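Local coordinates for protein carboxylesterase SOBER1 (Arabidopsis thaliana, PDB 6AVX) that hydrolyses carboxylic esters, preferring short acyl chains, has phospholipase A2 activity, and restrains the plant hypersensitive response triggered by the bacterial effector AvrBsT, at residues 110-115 and 132-137; 58-63 and 76-81; 128-133 and 154-159. The protein carries 1 engineered substitution. All coordinates share one frame; numbering follows the deposited sequence.

Contact 1 of 3, residues 110-115 and 132-137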
ATOM      1  N   GLY A 110       4.929   1.061  -3.249  1.00  4.93           N
ATOM      2  CA  GLY A 110       3.731   0.251  -3.357  1.00  5.29           C
ATOM      3  C   GLY A 110       2.803   0.397  -2.167  1.00  5.04           C
ATOM      4  O   GLY A 110       1.594   0.167  -2.289  1.00  5.62           O
ATOM      5  N   GLY A 111       3.348   0.753  -1.002  1.00  5.52           N
ATOM      6  CA  GLY A 111       2.510   1.077   0.144  1.00  5.11           C
ATOM      7  C   GLY A 111       1.796   2.410  -0.016  1.00  4.71           C
ATOM      8  O   GLY A 111       0.614   2.533   0.315  1.00  5.75           O
ATOM      9  N   ALA A 112       2.500   3.428  -0.508  1.00  4.77           N
ATOM     10  CA  ALA A 112       1.845   4.681  -0.866  1.00  5.05           C
ATOM     11  C   ALA A 112       0.732   4.431  -1.877  1.00  5.52           C
ATOM     12  O   ALA A 112      -0.372   4.978  -1.759  1.00  5.80           O
ATOM     13  CB  ALA A 112       2.886   5.647  -1.418  1.00  4.94           C
ATOM     14  N   LEU A 113       0.998   3.583  -2.866  1.00  5.37           N
ATOM     15  CA  LEU A 113      -0.022   3.286  -3.863  1.00  5.41           C
ATOM     16  C   LEU A 113      -1.178   2.515  -3.264  1.00  5.19           C
ATOM     17  O   LEU A 113      -2.337   2.747  -3.633  1.00  5.26           O
ATOM     18  CB  LEU A 113       0.588   2.523  -5.035  1.00  5.71           C
ATOM     19  CG  LEU A 113      -0.385   2.165  -6.155  1.00  5.69           C
ATOM     20  CD1 LEU A 113      -1.119   3.372  -6.690  1.00  6.94           C
ATOM     21  CD2 LEU A 113       0.369   1.458  -7.254  1.00  7.22           C
ATOM     22  N   THR A 114      -0.889   1.592  -2.358  1.00  5.29           N
ATOM     23  CA  THR A 114      -1.945   0.891  -1.628  1.00  5.53           C
ATOM     24  C   THR A 114      -2.886   1.880  -0.966  1.00  5.68           C
ATOM     25  O   THR A 114      -4.113   1.770  -1.085  1.00  5.66           O
ATOM     26  CB  THR A 114      -1.331  -0.052  -0.574  1.00  4.91           C
ATOM     27  OG1 THR A 114      -0.712  -1.161  -1.230  1.00  6.10           O
ATOM     28  CG2 THR A 114      -2.363  -0.586   0.402  1.00  6.58           C
ATOM     29  N   LEU A 115      -2.319   2.835  -0.238  1.00  4.64           N
ATOM     30  CA  LEU A 115      -3.145   3.795   0.468  1.00  4.98           C
ATOM     31  C   LEU A 115      -4.023   4.574  -0.496  1.00  5.36           C
ATOM     32  O   LEU A 115      -5.236   4.704  -0.291  1.00  5.84           O
ATOM     33  CB  LEU A 115      -2.257   4.747   1.259  1.00  6.53           C
ATOM     34  CG  LEU A 115      -3.054   5.651   2.195  1.00  7.36           C
ATOM     35  CD1 LEU A 115      -3.476   4.897   3.436  1.00  8.85           C
ATOM     36  CD2 LEU A 115      -2.258   6.892   2.559  1.00  8.82           C
ATOM     37  N   SER A 132       5.928   0.636   5.313  1.00  5.46           N
ATOM     38  CA  SER A 132       6.982   1.625   5.107  1.00  5.25           C
ATOM     39  C   SER A 132       6.660   2.589   3.973  1.00  5.98           C
ATOM     40  O   SER A 132       7.525   2.971   3.188  1.00  6.05           O
ATOM     41  CB  SER A 132       8.322   0.940   4.874  1.00  6.60           C
ATOM     42  OG  SER A 132       8.565  -0.022   5.898  1.00  8.35           O
ATOM     43  N   GLY A 133       5.402   3.002   3.900  1.00  6.22           N
ATOM     44  CA  GLY A 133       4.940   3.902   2.876  1.00  6.77           C
ATOM     45  C   GLY A 133       4.894   5.348   3.322  1.00  5.73           C
ATOM     46  O   GLY A 133       5.515   5.758   4.306  1.00  6.46           O
ATOM     47  N   TRP A 134       4.133   6.133   2.572  1.00  6.44           N
ATOM     48  CA  TRP A 134       3.944   7.547   2.860  1.00  7.14           C
ATOM     49  C   TRP A 134       2.617   7.960   2.250  1.00  6.94           C
ATOM     50  O   TRP A 134       2.014   7.220   1.486  1.00  6.60           O
ATOM     51  CB  TRP A 134       5.097   8.387   2.327  1.00  8.24           C
ATOM     52  CG  TRP A 134       5.243   8.402   0.825  1.00  7.87           C
ATOM     53  CD1 TRP A 134       4.704   9.313  -0.035  1.00  8.32           C
ATOM     54  CD2 TRP A 134       6.026   7.512   0.019  1.00  6.84           C
ATOM     55  NE1 TRP A 134       5.084   9.034  -1.313  1.00  8.09           N
ATOM     56  CE2 TRP A 134       5.919   7.951  -1.316  1.00  7.71           C
ATOM     57  CE3 TRP A 134       6.834   6.412   0.300  1.00  7.22           C
ATOM     58  CZ2 TRP A 134       6.567   7.308  -2.369  1.00  8.43           C
ATOM     59  CZ3 TRP A 134       7.486   5.781  -0.734  1.00  8.07           C
ATOM     60  CH2 TRP A 134       7.362   6.243  -2.061  1.00  8.39           C
ATOM     61  N   VAL A 135       2.154   9.155   2.605  1.00  8.31           N
ATOM     62  CA  VAL A 135       0.908   9.700   2.079  1.00  8.44           C
ATOM     63  C   VAL A 135       1.228  10.397   0.761  1.00  8.21           C
ATOM     64  O   VAL A 135       1.957  11.397   0.773  1.00  8.64           O
ATOM     65  CB  VAL A 135       0.257  10.667   3.072  1.00 10.39           C
ATOM     66  CG1 VAL A 135      -1.056  11.194   2.506  1.00 11.60           C
ATOM     67  CG2 VAL A 135      -0.001   9.960   4.395  1.00 11.39           C
ATOM     68  N   PRO A 136       0.733   9.909  -0.387  1.00  8.39           N
ATOM     69  CA  PRO A 136       1.243  10.400  -1.668  1.00  8.94           C
ATOM     70  C   PRO A 136       0.415  11.511  -2.270  1.00  8.70           C
ATOM     71  O   PRO A 136       0.463  11.736  -3.480  1.00 12.52           O
ATOM     72  CB  PRO A 136       1.195   9.147  -2.544  1.00 11.08           C
ATOM     73  CG  PRO A 136      -0.021   8.493  -2.091  1.00  9.48           C
ATOM     74  CD  PRO A 136      -0.089   8.701  -0.594  1.00  9.75           C
ATOM     75  N   PHE A 137      -0.317  12.226  -1.435  1.00  9.22           N
ATOM     76  CA  PHE A 137      -1.110  13.357  -1.889  1.00  8.95           C
ATOM     77  C   PHE A 137      -1.382  14.260  -0.697  1.00 10.05           C
ATOM     78  O   PHE A 137      -1.092  13.915   0.443  1.00 10.81           O
ATOM     79  CB  PHE A 137      -2.379  12.923  -2.661  1.00 12.35           C
ATOM     80  CG  PHE A 137      -3.090  11.685  -2.125  1.00  9.71           C
ATOM     81  CD1 PHE A 137      -3.208  11.441  -0.768  1.00 11.51           C
ATOM     82  CD2 PHE A 137      -3.693  10.796  -3.003  1.00 12.17           C
ATOM     83  CE1 PHE A 137      -3.891  10.309  -0.307  1.00 11.36           C
ATOM     84  CE2 PHE A 137      -4.377   9.690  -2.557  1.00 11.34           C
ATOM     85  CZ  PHE A 137      -4.480   9.445  -1.208  1.00 11.46           C
TER
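A112 and its helix turn lie directly against the irregular loop 132-137, with A112 N 4.2 Å from G133 CA, so that the two backbones nearly touch where the loop leaves its strand. The helix is the one that follows the nucleophile in an alpha/beta hydrolase: G110 fits the last position of a GxSxG elbow, whose serine, S108, is probably the catalytic nucleophile. Packing, without polar bonds, joins the segments. A112 CB points into the loop and sits over the centre of the W134 indole, 3.9 Å from the centroid of its five-membered ring and 14° off the ring normal, a CH-pi contact. W134 CB starts away from the helix, but CG lies between the backbone N and carbonyl carbon (chi1 65°), and with chi2 at 93° the indole turns a face to A112. The same methyl stands 3.4 Å from W134 O, and A112 CA adds a CA-H...O contact to that oxygen. One turn on, L115 reaches the loop with a single branch, CD2, which lies 4.2 Å from V135 CG2 and equally near P136 CD. On the helix side, G110 O is gripped twice, by T114 N and T114 OG1, from opposite faces of its carbonyl plane. The proline ring closes the contact at A112: P136 CB packs 4.0 Å from A112 CB, and P136 CG comes to 3.5 Å from A112 O.

Contact 2 of 3, residues 58-63 and 76-81; sequences SWFDVP and SSVLEA
F60 and S77 bring the loop 58-63 onto helix 75-94, their CA atoms 5.0 Å apart. Followed outward, F60 meets S77 and then V78. Its CB meets S77 OG at 3.3 Å and also nears S77 O. With chi1 at 59°, CG is tucked between the backbone N and carbonyl carbon and lies 3.8 Å from V78 CG2. CD1 is nearer that methyl, at 3.7 Å, and CE1 still touches it. V78 CG2 therefore rests over one ring face, offset toward the rim and 18° off the normal, as a CH-pi partner; the two side chains lie side by side and point the same way. At the tip, CZ meets the indole of W134. Next to the ring, D61 N donates to S77 OG at 2.9 Å and 162°, while the D61 carboxylate turns off to T49. One turn along, A81 CB presses on W59 O at 3.2 Å; the W59 indole itself bonds to H12 O through NE1. The chemistry is thus mainly apolar, with one directional bond: S77 OG, acting as acceptor, ties the loop backbone to the helix beside the F60-V78 packing.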
ATOM      1  N   SER A  58       8.384   1.538 -11.904  1.00  5.38           N
ATOM      2  CA  SER A  58       7.998   2.556 -10.937  1.00  5.82           C
ATOM      3  C   SER A  58       6.510   2.818 -11.076  1.00  5.90           C
ATOM      4  O   SER A  58       6.026   3.107 -12.174  1.00  5.74           O
ATOM      5  CB  SER A  58       8.763   3.840 -11.220  1.00  6.02           C
ATOM      6  OG  SER A  58       8.335   4.852 -10.337  1.00  6.21           O
ATOM      7  N   TRP A  59       5.778   2.734  -9.962  1.00  5.41           N
ATOM      8  CA  TRP A  59       4.341   2.964 -10.022  1.00  5.54           C
ATOM      9  C   TRP A  59       3.993   4.403 -10.375  1.00  5.14           C
ATOM     10  O   TRP A  59       2.984   4.648 -11.035  1.00  5.54           O
ATOM     11  CB  TRP A  59       3.673   2.579  -8.697  1.00  6.15           C
ATOM     12  CG  TRP A  59       3.752   1.117  -8.396  1.00  5.63           C
ATOM     13  CD1 TRP A  59       4.508   0.518  -7.433  1.00  6.97           C
ATOM     14  CD2 TRP A  59       3.068   0.065  -9.085  1.00  5.69           C
ATOM     15  NE1 TRP A  59       4.339  -0.841  -7.490  1.00  6.67           N
ATOM     16  CE2 TRP A  59       3.467  -1.149  -8.492  1.00  5.77           C
ATOM     17  CE3 TRP A  59       2.163   0.021 -10.145  1.00  6.03           C
ATOM     18  CZ2 TRP A  59       2.997  -2.385  -8.930  1.00  6.62           C
ATOM     19  CZ3 TRP A  59       1.710  -1.206 -10.574  1.00  7.07           C
ATOM     20  CH2 TRP A  59       2.119  -2.384  -9.967  1.00  8.46           C
ATOM     21  N   PHE A  60       4.751   5.373  -9.867  1.00  5.60           N
ATOM     22  CA  PHE A  60       4.474   6.793 -10.052  1.00  5.41           C
ATOM     23  C   PHE A  60       5.772   7.533  -9.734  1.00  5.65           C
ATOM     24  O   PHE A  60       6.646   7.002  -9.060  1.00  6.36           O
ATOM     25  CB  PHE A  60       3.302   7.258  -9.177  1.00  6.01           C
ATOM     26  CG  PHE A  60       3.516   7.054  -7.696  1.00  6.99           C
ATOM     27  CD1 PHE A  60       4.258   7.969  -6.963  1.00  7.10           C
ATOM     28  CD2 PHE A  60       2.959   5.977  -7.018  1.00  7.27           C
ATOM     29  CE1 PHE A  60       4.462   7.788  -5.591  1.00  8.72           C
ATOM     30  CE2 PHE A  60       3.157   5.808  -5.638  1.00  7.44           C
ATOM     31  CZ  PHE A  60       3.905   6.715  -4.937  1.00  7.65           C
ATOM     32  N   ASP A  61       5.902   8.761 -10.213  1.00  6.77           N
ATOM     33  CA  ASP A  61       7.181   9.433 -10.066  1.00  6.62           C
ATOM     34  C   ASP A  61       7.409   9.815  -8.616  1.00  7.78           C
ATOM     35  O   ASP A  61       6.483  10.206  -7.902  1.00  8.52           O
ATOM     36  CB  ASP A  61       7.248  10.663 -10.961  1.00  8.43           C
ATOM     37  CG  ASP A  61       8.662  11.174 -11.154  1.00  9.41           C
ATOM     38  OD1 ASP A  61       9.633  10.423 -10.912  1.00  9.23           O
ATOM     39  OD2 ASP A  61       8.772  12.348 -11.575  1.00 13.35           O
ATOM     40  N   VAL A  62       8.669   9.724  -8.204  1.00  8.88           N
ATOM     41  CA  VAL A  62       9.137  10.030  -6.855  1.00 11.25           C
ATOM     42  C   VAL A  62      10.157  11.155  -7.013  1.00 11.03           C
ATOM     43  O   VAL A  62      11.250  10.923  -7.550  1.00 10.95           O
ATOM     44  CB  VAL A  62       9.758   8.790  -6.196  1.00 10.69           C
ATOM     45  CG1 VAL A  62      10.299   9.131  -4.810  1.00 13.51           C
ATOM     46  CG2 VAL A  62       8.736   7.656  -6.134  1.00 13.31           C
ATOM     47  N   PRO A  63       9.836  12.386  -6.616  1.00 11.80           N
ATOM     48  CA  PRO A  63      10.767  13.495  -6.880  1.00 15.08           C
ATOM     49  C   PRO A  63      12.042  13.451  -6.064  1.00 14.08           C
ATOM     50  O   PRO A  63      13.092  13.866  -6.567  1.00 16.88           O
ATOM     51  CB  PRO A  63       9.942  14.747  -6.540  1.00 19.87           C
ATOM     52  CG  PRO A  63       8.525  14.324  -6.637  1.00 20.67           C
ATOM     53  CD  PRO A  63       8.496  12.870  -6.241  1.00 14.67           C
ATOM     54  N   SER A  76      -1.017  13.662 -10.180  1.00 13.79           N
ATOM     55  CA  SER A  76      -1.437  13.076 -11.447  0.61 17.58           C
ATOM     56  C   SER A  76      -0.742  11.740 -11.677  1.00 12.11           C
ATOM     57  O   SER A  76      -1.334  10.804 -12.241  1.00 14.82           O
ATOM     58  CB  SER A  76      -1.130  14.043 -12.590  0.61 24.44           C
ATOM     59  OG  SER A  76       0.226  14.454 -12.549  0.61 29.30           O
ATOM     60  N   SER A  77       0.530  11.648 -11.267  1.00 14.12           N
ATOM     61  CA  SER A  77       1.277  10.409 -11.429  1.00  8.34           C
ATOM     62  C   SER A  77       0.710   9.313 -10.531  1.00  7.50           C
ATOM     63  O   SER A  77       0.450   8.213 -10.997  1.00  8.44           O
ATOM     64  CB  SER A  77       2.764  10.654 -11.208  1.00  9.25           C
ATOM     65  OG  SER A  77       3.489   9.519 -11.618  1.00  7.52           O
ATOM     66  N   VAL A  78       0.456   9.618  -9.260  1.00  8.92           N
ATOM     67  CA  VAL A  78      -0.191   8.656  -8.369  1.00  8.96           C
ATOM     68  C   VAL A  78      -1.541   8.215  -8.933  1.00 10.13           C
ATOM     69  O   VAL A  78      -1.887   7.043  -8.872  1.00  8.66           O
ATOM     70  CB  VAL A  78      -0.317   9.247  -6.952  1.00 13.20           C
ATOM     71  CG1 VAL A  78      -1.009   8.263  -6.009  1.00 18.78           C
ATOM     72  CG2 VAL A  78       1.036   9.643  -6.421  1.00 17.72           C
ATOM     73  N   LEU A  79      -2.317   9.129  -9.525  1.00 10.32           N
ATOM     74  CA  LEU A  79      -3.649   8.750 -10.025  1.00 10.84           C
ATOM     75  C   LEU A  79      -3.603   7.831 -11.251  1.00 14.47           C
ATOM     76  O   LEU A  79      -4.486   6.977 -11.424  1.00 11.32           O
ATOM     77  CB  LEU A  79      -4.500   9.986 -10.295  1.00 13.32           C
ATOM     78  CG  LEU A  79      -4.813  10.798  -9.042  1.00 13.54           C
ATOM     79  CD1 LEU A  79      -5.633  12.034  -9.410  1.00 18.86           C
ATOM     80  CD2 LEU A  79      -5.570   9.978  -7.989  1.00 19.97           C
ATOM     81  N   GLU A  80      -2.628   8.015 -12.147  1.00 10.96           N
ATOM     82  CA  GLU A  80      -2.427   7.042 -13.215  1.00 12.57           C
ATOM     83  C   GLU A  80      -2.251   5.652 -12.632  1.00 12.07           C
ATOM     84  O   GLU A  80      -2.827   4.671 -13.121  1.00 12.18           O
ATOM     85  CB  GLU A  80      -1.195   7.442 -14.039  1.00 12.44           C
ATOM     86  CG  GLU A  80      -0.672   6.387 -15.012  1.00 13.28           C
ATOM     87  CD  GLU A  80      -1.532   6.205 -16.239  1.00 20.21           C
ATOM     88  OE1 GLU A  80      -1.152   5.359 -17.071  1.00 15.79           O
ATOM     89  OE2 GLU A  80      -2.574   6.887 -16.380  1.00 23.96           O
ATOM     90  N   ALA A  81      -1.442   5.548 -11.580  1.00  9.66           N
ATOM     91  CA  ALA A  81      -1.217   4.254 -10.981  1.00 10.22           C
ATOM     92  C   ALA A  81      -2.486   3.754 -10.324  1.00  7.03           C
ATOM     93  O   ALA A  81      -2.797   2.578 -10.440  1.00  8.81           O
ATOM     94  CB  ALA A  81      -0.057   4.326  -9.992  1.00  9.74           C
TER

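Contact 3 of 3, residues 128-133 and 154-159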
ATOM      1  N   GLY A 128      -6.308  -2.379   3.661  1.00  6.01           N
ATOM      2  CA  GLY A 128      -5.082  -1.924   3.041  1.00  6.48           C
ATOM      3  C   GLY A 128      -3.939  -2.056   4.024  1.00  6.05           C
ATOM      4  O   GLY A 128      -4.008  -1.497   5.129  1.00  7.07           O
ATOM      5  N   ALA A 129      -2.892  -2.792   3.654  1.00  6.11           N
ATOM      6  CA  ALA A 129      -1.706  -2.957   4.496  1.00  5.86           C
ATOM      7  C   ALA A 129      -0.567  -2.185   3.854  1.00  5.79           C
ATOM      8  O   ALA A 129      -0.104  -2.538   2.763  1.00  7.16           O
ATOM      9  CB  ALA A 129      -1.327  -4.423   4.632  1.00  6.65           C
ATOM     10  N   VAL A 130      -0.150  -1.115   4.504  1.00  5.22           N
ATOM     11  CA  VAL A 130       0.937  -0.265   4.034  1.00  6.17           C
ATOM     12  C   VAL A 130       2.189  -0.657   4.798  1.00  6.63           C
ATOM     13  O   VAL A 130       2.174  -0.688   6.035  1.00  6.37           O
ATOM     14  CB  VAL A 130       0.594   1.213   4.286  1.00  5.95           C
ATOM     15  CG1 VAL A 130       1.775   2.108   3.935  1.00  6.70           C
ATOM     16  CG2 VAL A 130      -0.680   1.617   3.536  1.00  6.45           C
ATOM     17  N   LEU A 131       3.273  -0.957   4.085  1.00  5.47           N
ATOM     18  CA  LEU A 131       4.555  -1.258   4.724  1.00  5.46           C
ATOM     19  C   LEU A 131       5.523  -0.155   4.340  1.00  5.31           C
ATOM     20  O   LEU A 131       5.874  -0.000   3.164  1.00  6.29           O
ATOM     21  CB  LEU A 131       5.098  -2.622   4.304  1.00  6.28           C
ATOM     22  CG  LEU A 131       4.320  -3.862   4.761  1.00  5.50           C
ATOM     23  CD1 LEU A 131       3.072  -4.112   3.918  1.00  6.85           C
ATOM     24  CD2 LEU A 131       5.224  -5.077   4.711  1.00  6.81           C
ATOM     25  N   SER A 132       5.928   0.636   5.313  1.00  5.46           N
ATOM     26  CA  SER A 132       6.982   1.625   5.107  1.00  5.25           C
ATOM     27  C   SER A 132       6.660   2.589   3.973  1.00  5.98           C
ATOM     28  O   SER A 132       7.525   2.971   3.188  1.00  6.05           O
ATOM     29  CB  SER A 132       8.322   0.940   4.874  1.00  6.60           C
ATOM     30  OG  SER A 132       8.565  -0.022   5.898  1.00  8.35           O
ATOM     31  N   GLY A 133       5.402   3.002   3.900  1.00  6.22           N
ATOM     32  CA  GLY A 133       4.940   3.902   2.876  1.00  6.77           C
ATOM     33  C   GLY A 133       4.894   5.348   3.322  1.00  5.73           C
ATOM     34  O   GLY A 133       5.515   5.758   4.306  1.00  6.46           O
ATOM     35  N   ILE A 154      -7.105   0.256   7.592  1.00  7.04           N
ATOM     36  CA  ILE A 154      -5.704   0.365   7.188  1.00  6.81           C
ATOM     37  C   ILE A 154      -4.839  -0.171   8.315  1.00  7.02           C
ATOM     38  O   ILE A 154      -5.037   0.188   9.483  1.00  8.92           O
ATOM     39  CB  ILE A 154      -5.315   1.819   6.882  1.00  7.49           C
ATOM     40  CG1 ILE A 154      -6.227   2.431   5.817  1.00 10.36           C
ATOM     41  CG2 ILE A 154      -3.869   1.902   6.459  1.00  9.19           C
ATOM     42  CD1 ILE A 154      -6.176   1.779   4.448  1.00 10.74           C
ATOM     43  N   LEU A 155      -3.881  -1.011   7.974  1.00  6.39           N
ATOM     44  CA  LEU A 155      -2.808  -1.402   8.882  1.00  6.12           C
ATOM     45  C   LEU A 155      -1.514  -0.840   8.321  1.00  5.87           C
ATOM     46  O   LEU A 155      -1.107  -1.224   7.221  1.00  6.13           O
ATOM     47  CB  LEU A 155      -2.711  -2.923   9.007  1.00  6.80           C
ATOM     48  CG  LEU A 155      -1.485  -3.419   9.786  1.00  6.82           C
ATOM     49  CD1 LEU A 155      -1.507  -2.950  11.230  1.00  8.98           C
ATOM     50  CD2 LEU A 155      -1.407  -4.916   9.727  1.00  8.91           C
ATOM     51  N   TRP A 156      -0.878   0.058   9.051  1.00  5.76           N
ATOM     52  CA  TRP A 156       0.359   0.695   8.625  1.00  5.98           C
ATOM     53  C   TRP A 156       1.491   0.166   9.488  1.00  6.72           C
ATOM     54  O   TRP A 156       1.441   0.312  10.711  1.00  9.30           O
ATOM     55  CB  TRP A 156       0.241   2.200   8.817  1.00  6.87           C
ATOM     56  CG  TRP A 156       1.309   2.987   8.137  1.00  5.88           C
ATOM     57  CD1 TRP A 156       2.649   2.962   8.380  1.00  7.21           C
ATOM     58  CD2 TRP A 156       1.121   3.919   7.072  1.00  6.32           C
ATOM     59  NE1 TRP A 156       3.302   3.818   7.530  1.00  7.33           N
ATOM     60  CE2 TRP A 156       2.380   4.424   6.714  1.00  6.80           C
ATOM     61  CE3 TRP A 156      -0.009   4.373   6.382  1.00  7.37           C
ATOM     62  CZ2 TRP A 156       2.538   5.370   5.711  1.00  7.11           C
ATOM     63  CZ3 TRP A 156       0.144   5.296   5.382  1.00  7.97           C
ATOM     64  CH2 TRP A 156       1.412   5.791   5.055  1.00  7.83           C
ATOM     65  N   SER A 157       2.496  -0.433   8.863  1.00  5.69           N
ATOM     66  CA  SER A 157       3.667  -0.990   9.528  1.00  5.46           C
ATOM     67  C   SER A 157       4.867  -0.153   9.117  1.00  6.82           C
ATOM     68  O   SER A 157       5.038   0.122   7.929  1.00  7.05           O
ATOM     69  CB  SER A 157       3.882  -2.429   9.061  1.00  6.80           C
ATOM     70  OG  SER A 157       2.782  -3.260   9.418  1.00  7.57           O
ATOM     71  N   HIS A 158       5.694   0.271  10.070  1.00  6.35           N
ATOM     72  CA  HIS A 158       6.837   1.118   9.727  1.00  7.52           C
ATOM     73  C   HIS A 158       7.977   0.855  10.697  1.00  7.35           C
ATOM     74  O   HIS A 158       7.758   0.716  11.909  1.00  7.88           O
ATOM     75  CB  HIS A 158       6.462   2.600   9.767  1.00  6.40           C
ATOM     76  CG  HIS A 158       7.111   3.440   8.713  1.00  6.25           C
ATOM     77  ND1 HIS A 158       6.382   4.070   7.723  1.00  6.83           N
ATOM     78  CD2 HIS A 158       8.407   3.768   8.490  1.00  7.04           C
ATOM     79  CE1 HIS A 158       7.204   4.742   6.939  1.00  5.87           C
ATOM     80  NE2 HIS A 158       8.442   4.569   7.376  1.00  6.49           N
ATOM     81  N   GLY A 159       9.189   0.819  10.156  1.00  6.47           N
ATOM     82  CA  GLY A 159      10.376   0.644  10.975  1.00  8.15           C
ATOM     83  C   GLY A 159      10.829   1.972  11.541  1.00  7.72           C
ATOM     84  O   GLY A 159      10.891   2.983  10.849  1.00  8.12           O
TER
HETATM   85  O   HOH W   1       1.112  -3.044   7.211  1.00  6.89           O
HETATM   86  O   HOH W   2      10.380   0.925   7.591  1.00  7.59           O
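V130 and W156 form the tight face of this pair of parallel strands, their axes 4.7 Å and 12° apart. V130 CG1 stands over the centre of the W156 six-membered ring, 3.5 Å from its centroid and 5° off the normal. W156 NE1 donates to H158 ND1 at 3.1 Å, nearly straight and in the plane of both rings, resisting rotation of either; H158 NE2 bonds to V165 O. S132 CA covers one face of that imidazole, and G133 O meets both ring edges, 3.3 Å from W156 CZ2 and H158 CE1, buried without a hydrogen-bond partner. The ladder L155 N to G128 O, V130 N to L155 O, S157 N to V130 O and S132 N to S157 O knits the backbones. The other face (A129, L131, L155, S157) is covered by helix 198-212 but has few side-chain contacts between the strands: a water donates to V130 O and L155 O and lies 2.8 Å from S157 OG. A second water links S132 OG to G159 N. The two are neighbouring strands of the parallel central sheet of an alpha/beta hydrolase; just past strand 127-131, S132 touches H194 and D162, probable charge-relay residues.

Contact 1 is the hub. It shares S132 and G133 with contact 3, and the two meet again where W134 N lies 3.6 Å from W156 CZ2 and G111 O is 3.6 Å from V130 CG2. Toward contact 2, L113 CD2 packs 3.5 Å from W59 CD2, and W134 CZ2 is 3.7 Å from F60 CZ. Contacts 2 and 3 do not touch; their centres are about 19 Å apart. Contacts 1 and 3 border the probable triad: the side chains of W134 and S108 are about 4 Å apart, as are those of S132 and H194 and of H158 and D162. Contact 2 is set further out, its F60 side chain about 8 Å from that of S108.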